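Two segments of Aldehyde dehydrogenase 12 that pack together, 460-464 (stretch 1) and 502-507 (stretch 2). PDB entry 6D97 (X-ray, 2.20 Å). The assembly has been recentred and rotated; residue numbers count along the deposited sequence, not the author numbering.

Stretch 1, residues 460-464: AHLTA
Stretch 2 (502-507) WFGPAG

The two stretches, at least 40 residues apart in sequence where they touch, run roughly antiparallel, meet closest in register at L462 and P505, whose CA atoms lie 4.2 Å apart, and together bury 277 Å². Stretch 1 begins as loop and enters a strand at T463; stretch 2 has no regular secondary structure.

A460 (phi/psi -127/140) points its CB away and makes no contact. H461 (-136/71) supplies the polar anchor through its backbone: A506 N donates a hydrogen bond to H461 O, 3.1 Å long with an angle of 155° at the hydrogen. H461 O also receives a CA-H...O contact from P505 CA at 3.3 Å. P505, as a proline, has no amide hydrogen; the donor is A506 (-131/171). The CA-to-CB bond of H461 points toward stretch 2; with chi1 m and chi2 -64° the ring edge lies near A506 O, while both ring nitrogens are hydrogen-bonded elsewhere in the structure.

L462 (-96/-90) is the apolar centre. Its CB points sideways, but chi1 t and chi2 p bring L462 CD1 to 3.5 Å from both G504 C and P505 N, 3.9 Å from P505 CD and 4.0 Å from F503 CZ. A branched aliphatic chain suits this buried site. P505 is -78/175, C-gamma endo. G504 (162/164) leaves room for W502 (-58/142, chi1 t, chi2 -76°): an ideal CB would lie 2.9 Å from W502 CZ2. W502 NE1 also makes a weak 3.2 Å hydrogen bond to G504 O.

T463 (-109/163, chi1 p) places CG2 3.5 Å from F503 CE1, obliquely to the ring, while OG1 is hydrogen-bonded elsewhere in the structure; threonine thus serves both needs. F503 (-130/130) reaches across with chi1 t and chi2 91°. A464 (-167/156) continues the strand beyond reach, whereas G507 (80/20) closes stretch 2 with a positive phi that favours glycine.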

# COMPACT_ATOMS: atom_id res chain seq x y z
N ALA A 460 -7.93 8.99 28.52
CA ALA A 460 -8.62 8.60 27.31
C ALA A 460 -8.19 9.51 26.17
O ALA A 460 -8.04 10.72 26.36
CB ALA A 460 -10.14 8.65 27.49
N HIS A 461 -8.01 8.93 24.99
CA HIS A 461 -7.53 9.65 23.81
C HIS A 461 -8.37 9.22 22.61
O HIS A 461 -7.90 8.52 21.71
CB HIS A 461 -6.04 9.41 23.59
CG HIS A 461 -5.19 9.78 24.77
ND1 HIS A 461 -5.09 11.07 25.23
CD2 HIS A 461 -4.42 9.03 25.59
CE1 HIS A 461 -4.29 11.10 26.28
NE2 HIS A 461 -3.87 9.87 26.52
N LEU A 462 -9.63 9.65 22.60
CA LEU A 462 -10.55 9.30 21.53
C LEU A 462 -10.59 10.41 20.49
O LEU A 462 -9.81 10.40 19.53
CB LEU A 462 -11.94 9.02 22.09
CG LEU A 462 -12.97 8.36 21.17
CD1 LEU A 462 -12.31 7.33 20.27
CD2 LEU A 462 -14.06 7.71 22.00
N THR A 463 -11.49 11.38 20.65
CA THR A 463 -11.60 12.48 19.70
C THR A 463 -11.10 13.77 20.32
O THR A 463 -10.94 13.90 21.54
CB THR A 463 -13.04 12.66 19.21
OG1 THR A 463 -13.88 13.06 20.30
CG2 THR A 463 -13.56 11.36 18.63
N ALA A 464 -10.83 14.73 19.44
CA ALA A 464 -10.28 16.02 19.82
C ALA A 464 -10.42 16.96 18.63
O ALA A 464 -10.50 16.53 17.48
CB ALA A 464 -8.81 15.91 20.25
N TRP A 502 -11.14 6.86 9.57
CA TRP A 502 -11.03 6.12 10.82
C TRP A 502 -11.74 6.83 11.96
O TRP A 502 -11.72 8.06 12.07
CB TRP A 502 -9.54 5.94 11.15
CG TRP A 502 -9.22 5.52 12.54
CD1 TRP A 502 -9.23 6.30 13.67
CD2 TRP A 502 -8.77 4.23 12.96
NE1 TRP A 502 -8.84 5.56 14.76
CE2 TRP A 502 -8.55 4.29 14.35
CE3 TRP A 502 -8.53 3.02 12.29
CZ2 TRP A 502 -8.12 3.18 15.09
CZ3 TRP A 502 -8.10 1.92 13.02
CH2 TRP A 502 -7.90 2.02 14.41
N PHE A 503 -12.39 6.05 12.81
CA PHE A 503 -12.82 6.49 14.14
C PHE A 503 -12.35 5.45 15.14
O PHE A 503 -12.58 4.25 14.97
CB PHE A 503 -14.34 6.67 14.23
CG PHE A 503 -14.81 7.03 15.62
CD1 PHE A 503 -14.92 8.35 16.02
CD2 PHE A 503 -15.15 6.04 16.54
CE1 PHE A 503 -15.36 8.68 17.29
CE2 PHE A 503 -15.58 6.36 17.81
CZ PHE A 503 -15.70 7.68 18.18
N GLY A 504 -11.69 5.92 16.20
CA GLY A 504 -11.15 5.05 17.21
C GLY A 504 -10.10 5.78 18.03
O GLY A 504 -9.60 6.83 17.64
N PRO A 505 -9.76 5.23 19.18
CA PRO A 505 -8.76 5.86 20.05
C PRO A 505 -7.35 5.60 19.52
O PRO A 505 -7.14 4.87 18.55
CB PRO A 505 -9.00 5.18 21.39
CG PRO A 505 -9.46 3.81 21.02
CD PRO A 505 -10.28 3.98 19.77
N ALA A 506 -6.38 6.23 20.18
CA ALA A 506 -4.96 5.96 19.95
C ALA A 506 -4.27 5.77 21.29
O ALA A 506 -4.85 6.00 22.36
CB ALA A 506 -4.28 7.09 19.17
N GLY A 507 -3.01 5.34 21.23
CA GLY A 507 -2.23 5.12 22.43
C GLY A 507 -2.50 3.82 23.14
O GLY A 507 -2.17 3.69 24.32